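Dye type peroxidase A (Streptomyces lividans 1326, PDB 6GZW) is a haem-containing dye-decolourising (DyP-type) peroxidase that probably uses hydrogen peroxide to oxidise dyes and other substrates. Local coordinates at residues T56-R59 and G63-A66; S80-T85 and A135-H140; R287-D292 and V334-K339. All blocks are in the same frame, centred on the assembly; numbering follows the deposited sequence.

Interaction 1: T56-R59 and G63-A66; sequences TARR and GEPA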
loop_
_atom_site.group_PDB
_atom_site.type_symbol
_atom_site.label_atom_id
_atom_site.label_comp_id
_atom_site.label_asym_id
_atom_site.label_seq_id
_atom_site.Cartn_x
_atom_site.Cartn_y
_atom_site.Cartn_z
ATOM N N THR A 56 4.782 15.825 -17.137
ATOM C CA THR A 56 4.272 15.468 -15.809
ATOM C C THR A 56 5.352 14.711 -15.022
ATOM O O THR A 56 5.621 15.054 -13.884
ATOM C CB THR A 56 2.954 14.669 -15.936
ATOM O OG1 THR A 56 1.979 15.538 -16.516
ATOM C CG2 THR A 56 2.431 14.121 -14.583
ATOM N N ALA A 57 5.967 13.710 -15.630
ATOM C CA ALA A 57 7.014 12.979 -14.945
ATOM C C ALA A 57 8.173 13.889 -14.508
ATOM O O ALA A 57 8.636 13.813 -13.375
ATOM C CB ALA A 57 7.550 11.866 -15.822
ATOM N N ARG A 58 8.647 14.745 -15.428
ATOM C CA ARG A 58 9.734 15.668 -15.146
ATOM C C ARG A 58 9.431 16.539 -13.937
ATOM O O ARG A 58 10.221 16.625 -12.994
ATOM C CB ARG A 58 10.039 16.530 -16.374
ATOM C CG ARG A 58 11.360 17.299 -16.317
ATOM C CD ARG A 58 11.231 18.730 -15.838
ATOM N NE ARG A 58 10.201 19.474 -16.567
ATOM C CZ ARG A 58 9.677 20.624 -16.164
ATOM N NH1 ARG A 58 10.089 21.207 -15.034
ATOM N NH2 ARG A 58 8.710 21.170 -16.875
ATOM N N ARG A 59 8.247 17.167 -13.921
ATOM C CA ARG A 59 7.898 18.025 -12.797
ATOM C C ARG A 59 7.801 17.250 -11.512
ATOM O O ARG A 59 8.391 17.639 -10.481
ATOM C CB ARG A 59 6.556 18.722 -13.033
ATOM C CG ARG A 59 6.538 19.763 -14.152
ATOM C CD ARG A 59 5.114 20.177 -14.567
ATOM N NE ARG A 59 5.130 20.936 -15.819
ATOM C CZ ARG A 59 5.438 22.236 -15.934
ATOM N NH1 ARG A 59 5.700 23.004 -14.878
ATOM N NH2 ARG A 59 5.485 22.778 -17.149
ATOM N N GLY A 63 9.844 16.964 -7.446
ATOM C CA GLY A 63 9.088 17.415 -6.277
ATOM C C GLY A 63 8.227 18.641 -6.555
ATOM O O GLY A 63 7.726 19.264 -5.608
ATOM N N GLU A 64 7.991 18.946 -7.835
ATOM C CA GLU A 64 7.178 20.100 -8.221
ATOM C C GLU A 64 5.726 19.647 -8.430
ATOM O O GLU A 64 5.471 18.482 -8.729
ATOM C CB GLU A 64 7.643 20.691 -9.535
ATOM C CG GLU A 64 9.020 21.279 -9.485
ATOM C CD GLU A 64 9.450 21.806 -10.831
ATOM O OE1 GLU A 64 8.599 21.998 -11.748
ATOM O OE2 GLU A 64 10.666 22.060 -10.951
ATOM N N PRO A 65 4.776 20.577 -8.300
ATOM C CA PRO A 65 3.397 20.235 -8.662
ATOM C C PRO A 65 3.250 19.990 -10.138
ATOM O O PRO A 65 4.120 20.358 -10.925
ATOM C CB PRO A 65 2.594 21.495 -8.278
ATOM C CG PRO A 65 3.603 22.610 -8.233
ATOM C CD PRO A 65 4.927 21.984 -7.865
ATOM N N ALA A 66 2.130 19.390 -10.527
ATOM C CA ALA A 66 1.758 19.328 -11.909
ATOM C C ALA A 66 1.681 20.766 -12.464
ATOM O O ALA A 66 1.494 21.710 -11.718
ATOM C CB ALA A 66 0.413 18.625 -12.062
HETATM O O HOH W 1 5.658 22.376 -12.121
#

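Interaction 2: S80-T85 and A135-H140; sequences SSLTVT and ALVAFH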
loop_
_atom_site.group_PDB
_atom_site.type_symbol
_atom_site.label_atom_id
_atom_site.label_comp_id
_atom_site.label_asym_id
_atom_site.label_seq_id
_atom_site.Cartn_x
_atom_site.Cartn_y
_atom_site.Cartn_z
ATOM N N SER A 80 10.816 12.229 -2.738
ATOM C CA SER A 80 10.658 10.888 -2.143
ATOM C C SER A 80 11.042 9.757 -3.123
ATOM O O SER A 80 10.366 8.702 -3.224
ATOM C CB SER A 80 9.231 10.657 -1.632
ATOM O OG SER A 80 8.822 11.683 -0.759
ATOM N N SER A 81 12.113 9.994 -3.894
ATOM C CA SER A 81 12.629 9.049 -4.894
ATOM C C SER A 81 11.619 8.630 -5.948
ATOM O O SER A 81 11.703 7.537 -6.496
ATOM C CB SER A 81 13.267 7.808 -4.216
ATOM O OG SER A 81 14.351 8.225 -3.422
ATOM N N LEU A 82 10.688 9.533 -6.287
ATOM C CA LEU A 82 9.675 9.222 -7.293
ATOM C C LEU A 82 10.355 8.919 -8.621
ATOM O O LEU A 82 11.241 9.681 -9.027
ATOM C CB LEU A 82 8.688 10.381 -7.505
ATOM C CG LEU A 82 7.669 10.142 -8.636
ATOM C CD1 LEU A 82 6.637 9.051 -8.337
ATOM C CD2 LEU A 82 6.948 11.438 -8.970
ATOM N N THR A 83 9.920 7.844 -9.287
ATOM C CA THR A 83 10.249 7.592 -10.680
ATOM C C THR A 83 9.012 7.226 -11.454
ATOM O O THR A 83 8.069 6.631 -10.927
ATOM C CB THR A 83 11.322 6.495 -10.917
ATOM O OG1 THR A 83 10.835 5.211 -10.467
ATOM C CG2 THR A 83 12.588 6.821 -10.170
ATOM N N VAL A 84 9.014 7.615 -12.720
ATOM C CA VAL A 84 7.987 7.275 -13.696
ATOM C C VAL A 84 8.696 6.752 -14.946
ATOM O O VAL A 84 9.608 7.405 -15.450
ATOM C CB VAL A 84 7.116 8.499 -14.073
ATOM C CG1 VAL A 84 5.908 8.041 -14.884
ATOM C CG2 VAL A 84 6.667 9.223 -12.822
ATOM N N THR A 85 8.258 5.596 -15.421
ATOM C CA THR A 85 8.846 4.894 -16.561
ATOM C C THR A 85 7.765 4.475 -17.539
ATOM O O THR A 85 6.690 4.027 -17.120
ATOM C CB THR A 85 9.486 3.583 -16.061
ATOM O OG1 THR A 85 10.232 3.845 -14.874
ATOM C CG2 THR A 85 10.337 2.973 -17.120
ATOM N N ALA A 135 3.644 7.236 -0.043
ATOM C CA ALA A 135 2.425 6.776 -0.710
ATOM C C ALA A 135 1.608 7.929 -1.301
ATOM O O ALA A 135 0.907 7.726 -2.279
ATOM C CB ALA A 135 1.555 5.918 0.231
ATOM N N LEU A 136 1.633 9.103 -0.677
ATOM C CA LEU A 136 0.923 10.260 -1.232
ATOM C C LEU A 136 1.608 10.754 -2.493
ATOM O O LEU A 136 0.940 11.000 -3.514
ATOM C CB LEU A 136 0.754 11.400 -0.216
ATOM C CG LEU A 136 0.011 11.045 1.082
ATOM C CD1 LEU A 136 -0.269 12.314 1.870
ATOM C CD2 LEU A 136 -1.256 10.244 0.833
ATOM N N VAL A 137 2.941 10.829 -2.453
ATOM C CA VAL A 137 3.710 11.149 -3.666
ATOM C C VAL A 137 3.389 10.157 -4.761
ATOM O O VAL A 137 3.155 10.528 -5.919
ATOM C CB VAL A 137 5.241 11.189 -3.388
ATOM C CG1 VAL A 137 6.030 11.320 -4.675
ATOM C CG2 VAL A 137 5.577 12.318 -2.419
ATOM N N ALA A 138 3.393 8.859 -4.435
ATOM C CA ALA A 138 3.114 7.888 -5.446
ATOM C C ALA A 138 1.698 8.004 -6.032
ATOM O O ALA A 138 1.511 7.932 -7.240
ATOM C CB ALA A 138 3.328 6.482 -4.891
ATOM N N PHE A 139 0.708 8.132 -5.159
ATOM C CA PHE A 139 -0.682 8.224 -5.616
ATOM C C PHE A 139 -0.897 9.465 -6.495
ATOM O O PHE A 139 -1.501 9.412 -7.568
ATOM C CB PHE A 139 -1.671 8.266 -4.476
ATOM C CG PHE A 139 -3.088 8.310 -4.964
ATOM C CD1 PHE A 139 -3.717 7.154 -5.388
ATOM C CD2 PHE A 139 -3.747 9.529 -5.138
ATOM C CE1 PHE A 139 -4.988 7.186 -5.956
ATOM C CE2 PHE A 139 -5.009 9.565 -5.701
ATOM C CZ PHE A 139 -5.655 8.407 -6.084
ATOM N N HIS A 140 -0.357 10.572 -6.030
ATOM C CA HIS A 140 -0.454 11.830 -6.773
ATOM C C HIS A 140 0.104 11.655 -8.188
ATOM O O HIS A 140 -0.500 12.121 -9.141
ATOM C CB HIS A 140 0.294 12.920 -6.018
ATOM C CG HIS A 140 0.482 14.207 -6.760
ATOM N ND1 HIS A 140 1.682 14.563 -7.343
ATOM C CD2 HIS A 140 -0.346 15.262 -6.934
ATOM C CE1 HIS A 140 1.556 15.766 -7.887
ATOM N NE2 HIS A 140 0.334 16.210 -7.652
#

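Interaction 3: R287-D292 and V334-K339; sequences RITRPD and VPVQRK. With HEM (protoporphyrin IX containing Fe), chain C.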
loop_
_atom_site.group_PDB
_atom_site.type_symbol
_atom_site.label_atom_id
_atom_site.label_comp_id
_atom_site.label_asym_id
_atom_site.label_seq_id
_atom_site.Cartn_x
_atom_site.Cartn_y
_atom_site.Cartn_z
ATOM N N ARG A 287 19.395 -22.250 -8.070
ATOM C CA ARG A 287 20.313 -22.944 -8.979
ATOM C C ARG A 287 19.897 -22.735 -10.433
ATOM O O ARG A 287 20.650 -22.212 -11.249
ATOM C CB ARG A 287 20.348 -24.452 -8.685
ATOM C CG ARG A 287 21.178 -25.261 -9.681
ATOM C CD ARG A 287 20.906 -26.755 -9.529
ATOM N NE ARG A 287 21.568 -27.294 -8.355
ATOM C CZ ARG A 287 22.814 -27.758 -8.319
ATOM N NH1 ARG A 287 23.601 -27.730 -9.383
ATOM N NH2 ARG A 287 23.313 -28.208 -7.169
ATOM N N ILE A 288 18.673 -23.139 -10.744
ATOM C CA ILE A 288 18.257 -23.251 -12.138
ATOM C C ILE A 288 17.995 -21.917 -12.871
ATOM O O ILE A 288 17.934 -21.890 -14.098
ATOM C CB ILE A 288 17.106 -24.252 -12.314
ATOM C CG1 ILE A 288 15.802 -23.719 -11.730
ATOM C CG2 ILE A 288 17.498 -25.624 -11.721
ATOM C CD1 ILE A 288 14.629 -24.644 -11.970
ATOM N N THR A 289 17.869 -20.827 -12.119
ATOM C CA THR A 289 17.702 -19.497 -12.722
ATOM C C THR A 289 19.027 -18.771 -13.067
ATOM O O THR A 289 19.008 -17.736 -13.742
ATOM C CB THR A 289 16.933 -18.570 -11.752
ATOM O OG1 THR A 289 17.620 -18.599 -10.505
ATOM C CG2 THR A 289 15.507 -19.004 -11.579
ATOM N N ARG A 290 20.179 -19.311 -12.652
ATOM C CA ARG A 290 21.455 -18.618 -12.859
ATOM C C ARG A 290 21.787 -18.448 -14.353
ATOM O O ARG A 290 21.500 -19.351 -15.179
ATOM C CB ARG A 290 22.601 -19.361 -12.184
ATOM C CG ARG A 290 22.559 -19.471 -10.655
ATOM C CD ARG A 290 23.493 -20.568 -10.146
ATOM N NE ARG A 290 24.873 -20.239 -10.464
ATOM C CZ ARG A 290 25.736 -19.618 -9.655
ATOM N NH1 ARG A 290 25.387 -19.205 -8.435
ATOM N NH2 ARG A 290 26.980 -19.358 -10.094
ATOM N N PRO A 291 22.396 -17.304 -14.715
ATOM C CA PRO A 291 22.851 -17.179 -16.102
ATOM C C PRO A 291 23.766 -18.334 -16.545
ATOM O O PRO A 291 23.612 -18.813 -17.661
ATOM C CB PRO A 291 23.551 -15.801 -16.137
ATOM C CG PRO A 291 22.874 -15.006 -15.034
ATOM C CD PRO A 291 22.545 -16.031 -13.972
ATOM N N ASP A 292 24.640 -18.817 -15.655
ATOM C CA ASP A 292 25.523 -19.950 -16.023
ATOM C C ASP A 292 24.830 -21.339 -16.195
ATOM O O ASP A 292 25.478 -22.297 -16.650
ATOM C CB ASP A 292 26.767 -20.001 -15.137
ATOM C CG ASP A 292 26.481 -20.361 -13.700
ATOM O OD1 ASP A 292 25.386 -20.863 -13.342
ATOM O OD2 ASP A 292 27.414 -20.134 -12.924
ATOM N N VAL A 334 12.524 -15.291 -21.118
ATOM C CA VAL A 334 11.873 -16.371 -21.851
ATOM C C VAL A 334 12.545 -17.745 -21.618
ATOM O O VAL A 334 11.882 -18.667 -21.171
ATOM C CB VAL A 334 11.686 -16.027 -23.338
ATOM C CG1 VAL A 334 11.153 -17.235 -24.116
ATOM C CG2 VAL A 334 10.715 -14.864 -23.452
ATOM N N PRO A 335 13.847 -17.859 -21.902
ATOM C CA PRO A 335 14.488 -19.180 -21.673
ATOM C C PRO A 335 14.528 -19.629 -20.213
ATOM O O PRO A 335 14.408 -20.818 -19.939
ATOM C CB PRO A 335 15.898 -19.003 -22.252
ATOM C CG PRO A 335 16.124 -17.528 -22.294
ATOM C CD PRO A 335 14.770 -16.903 -22.526
ATOM N N VAL A 336 14.625 -18.691 -19.278
ATOM C CA VAL A 336 14.636 -19.037 -17.866
ATOM C C VAL A 336 13.243 -19.542 -17.495
ATOM O O VAL A 336 13.116 -20.601 -16.884
ATOM C CB VAL A 336 15.096 -17.865 -16.982
ATOM C CG1 VAL A 336 14.983 -18.228 -15.513
ATOM C CG2 VAL A 336 16.530 -17.460 -17.328
ATOM N N GLN A 337 12.192 -18.810 -17.855
ATOM C CA GLN A 337 10.837 -19.282 -17.559
ATOM C C GLN A 337 10.493 -20.615 -18.229
ATOM O O GLN A 337 9.795 -21.437 -17.622
ATOM C CB GLN A 337 9.768 -18.198 -17.854
ATOM C CG GLN A 337 8.341 -18.526 -17.411
ATOM C CD GLN A 337 8.198 -18.853 -15.919
ATOM O OE1 GLN A 337 9.027 -18.452 -15.100
ATOM N NE2 GLN A 337 7.135 -19.571 -15.566
ATOM N N ARG A 338 11.009 -20.861 -19.442
ATOM C CA ARG A 338 10.799 -22.181 -20.081
ATOM C C ARG A 338 11.335 -23.267 -19.171
ATOM O O ARG A 338 10.699 -24.305 -18.999
ATOM C CB ARG A 338 11.497 -22.264 -21.422
ATOM C CG ARG A 338 10.781 -21.564 -22.552
ATOM C CD ARG A 338 11.442 -21.959 -23.872
ATOM N NE ARG A 338 10.847 -21.306 -25.038
ATOM C CZ ARG A 338 9.664 -21.615 -25.560
ATOM N NH1 ARG A 338 8.885 -22.551 -25.012
ATOM N NH2 ARG A 338 9.233 -20.972 -26.644
ATOM N N LYS A 339 12.509 -23.010 -18.592
ATOM C CA LYS A 339 13.121 -23.938 -17.648
ATOM C C LYS A 339 12.370 -24.030 -16.337
ATOM O O LYS A 339 12.243 -25.118 -15.778
ATOM C CB LYS A 339 14.527 -23.507 -17.317
ATOM C CG LYS A 339 15.242 -24.473 -16.388
ATOM C CD LYS A 339 16.734 -24.326 -16.511
ATOM C CE LYS A 339 17.228 -24.916 -17.814
ATOM N NZ LYS A 339 18.640 -24.517 -17.991
HETATM C CHA HEM C . 16.705 -15.564 -7.613
HETATM C CHB HEM C . 12.409 -15.894 -5.406
HETATM C CHC HEM C . 10.242 -15.774 -9.751
HETATM C CHD HEM C . 14.520 -15.442 -11.927
HETATM C C1A HEM C . 15.739 -15.665 -6.645
HETATM C C2A HEM C . 16.004 -15.796 -5.250
HETATM C C3A HEM C . 14.793 -15.891 -4.645
HETATM C C4A HEM C . 13.782 -15.827 -5.660
HETATM C CMA HEM C . 14.503 -16.013 -3.168
HETATM C CAA HEM C . 17.363 -15.840 -4.565
HETATM C CBA HEM C . 17.958 -14.513 -4.119
HETATM C CGA HEM C . 18.350 -13.668 -5.284
HETATM O O1A HEM C . 19.447 -13.812 -5.888
HETATM O O2A HEM C . 17.549 -12.784 -5.706
HETATM C C1B HEM C . 11.431 -15.864 -6.417
HETATM C C2B HEM C . 10.026 -15.870 -6.174
HETATM C C3B HEM C . 9.385 -15.843 -7.372
HETATM C C4B HEM C . 10.472 -15.804 -8.397
HETATM C CMB HEM C . 9.377 -15.947 -4.825
HETATM C CAB HEM C . 7.941 -15.749 -7.674
HETATM C CBB HEM C . 7.044 -15.218 -6.860
HETATM C C1C HEM C . 11.205 -15.722 -10.734
HETATM C C2C HEM C . 10.936 -15.693 -12.127
HETATM C C3C HEM C . 12.168 -15.616 -12.753
HETATM C C4C HEM C . 13.171 -15.561 -11.719
HETATM C CMC HEM C . 9.605 -15.771 -12.808
HETATM C CAC HEM C . 12.506 -15.621 -14.196
HETATM C CBC HEM C . 11.767 -16.105 -15.207
HETATM C C1D HEM C . 15.432 -15.389 -10.865
HETATM C C2D HEM C . 16.866 -15.190 -11.145
HETATM C C3D HEM C . 17.487 -15.226 -9.950
HETATM C C4D HEM C . 16.402 -15.446 -8.950
HETATM C CMD HEM C . 17.518 -14.952 -12.504
HETATM C CAD HEM C . 18.982 -15.073 -9.720
HETATM C CBD HEM C . 19.737 -16.393 -9.911
HETATM C CGD HEM C . 21.210 -16.184 -9.746
HETATM O O1D HEM C . 21.765 -16.388 -8.630
HETATM O O2D HEM C . 21.874 -15.781 -10.723
HETATM N NA HEM C . 14.381 -15.784 -6.898
HETATM N NB HEM C . 11.636 -15.851 -7.740
HETATM N NC HEM C . 12.540 -15.704 -10.503
HETATM N ND HEM C . 15.203 -15.630 -9.562
HETATM FE FE HEM C . 13.486 -15.768 -8.680
HETATM O O HOH W 2 13.312 -13.793 -8.621
#

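Interaction 1: T56-R59 and G63-A66
A Schellman motif ends helix 43-61 here: E64 N donates to R59 O over 3.0 Å with an N-H...O angle of 151°, while G63 N turns back to L60 O. G63, with its positive phi, is the C-prime residue that reverses the chain, so that E64 to A66 run back past the last turns of the helix. The R59 side chain fills much of the space between the two segments. CG lies beside the backbone N (chi1 -68°), and from there the chain is extended as far as NE. Its CB rests 3.6 Å from P65 O, its CG packs against E64 OE1, and its CD reaches the carbonyl carbon of A66 at 4.1 Å. NE then forms a salt bridge with D55, one helical turn back. Over the centre of the R59 guanidinium sits NH2 of R58, which is itself in a salt bridge with D55; the shared carboxylate probably offsets the closeness of the two arginines. At the tip, R59 NH1 donates to a water 2.8 Å away in the guanidinium plane. R58 also reaches E64, in a long salt bridge of 3.7 Å from NH1 to OE1, with guanidinium and carboxylate planes 79° apart. The direct charge contact of R58 with E64 is long, and the water makes the closer link: besides accepting from R59 NH1, it donates to E64 OE1 at 3.0 Å and to P65 O at 2.8 Å.

Interaction 2: S80-T85 and A135-H140
S80 CA lies 7.1 Å from V137 CA, and L82 CA 6.9 Å from A138 CA, where the loop entering strand 83-89 passes the first turns of helix 135-149, two parts of the N-terminal ferredoxin-like (beta-alpha-beta-beta-alpha-beta) half of the fold. S80 and S81 both have left-handed backbone angles, and L82 then swings the chain into the extended strand. No hydrogen bond joins the two backbones, and the contact is made by side chains. V137 straddles S80 and L82 with its two methyls: CG1, anti to the backbone N (chi1 172°), meets L82 CB at 4.0 Å, while CG2 turns to S80. L82 also packs on L60 of helix 43-61 and on I130 and A132 of the adjoining strand 126-132, which also touches V137. On another side of helix 135-149, F139 makes a T-shaped stack with H307 of the second subunit, so the helix lies between the sheet and the dimer partner. The hydroxyl of S80 is spoken for by G78 O; its oxygen OG nevertheless lies 3.7 Å from the V137 methyl CG2.

Interaction 3: R287-D292 and V334-K339
T289 and V336 touch methyl to methyl, CG2 to CG1 at 4.0 Å, beneath the haem of this DyP-type peroxidase, on the face away from the water that coordinates the iron. This is the tight part of the contact. T289 stands against pyrrole D, its CB 3.4 Å from the ring carbon C2D and its CG2 against the same face at the meso carbon CHD. Its OG1 lies between the backbone N and the carbonyl carbon (chi1 53°), which brings it within 3.1 Å of the propionate carbon CBD while it bonds to H285 O one turn back. V336 continues the apolar floor: its CG1 packs on the vinyl carbon CAC at 3.8 Å. One residue on, Q337 bends at chi2 and lays OE1 along the methyl CMC and the vinyl end CBC. Towards the outside, at I288 and K339, the backbones are farther apart, and the long K339 chain spans the distance, its CD 3.6 Å from I288 O and NZ carried on to N294, whose amide also binds that same carbonyl. On the outer flank of 287-292, R290 grips the exposed D292 side-on, NE to OD1 and NH2 to OD2, both at 3.0 Å and with the carboxylate at the edge of the guanidinium. The CG of R290 and the ring of P291, whose CD is 3.3 Å from O2D, line the D-ring propionate. No hydrogen bond crosses between the segments. Toward the haem the contacts described are mainly van der Waals, and hydrogen bonds to the haem include those from G184, R186 and R301. Although D292 holds the R290 guanidinium, its positive charge remains near the D-ring propionate and may help to stabilise that carboxylate.

Overall arrangement
Interactions 1 and 2 adjoin in the N-terminal half of the fold, their centres about 10 Å apart, and A57 on helix 43-61 packs on V84 of strand 83-89 to join them. Their chemistry follows depth: interaction 1 is a surface helix end run by charges, a backbone bond and a water, whereas interaction 2 is buried, sparse and mainly apolar, with the second subunit close by. Interaction 3 belongs to the C-terminal half, across the chain's centre and about 39 Å from interaction 1 and 32 Å from interaction 2, centre to centre. Partly buried, it combines an apolar inner side with a charged outer one, and it alone among the three touches the haem.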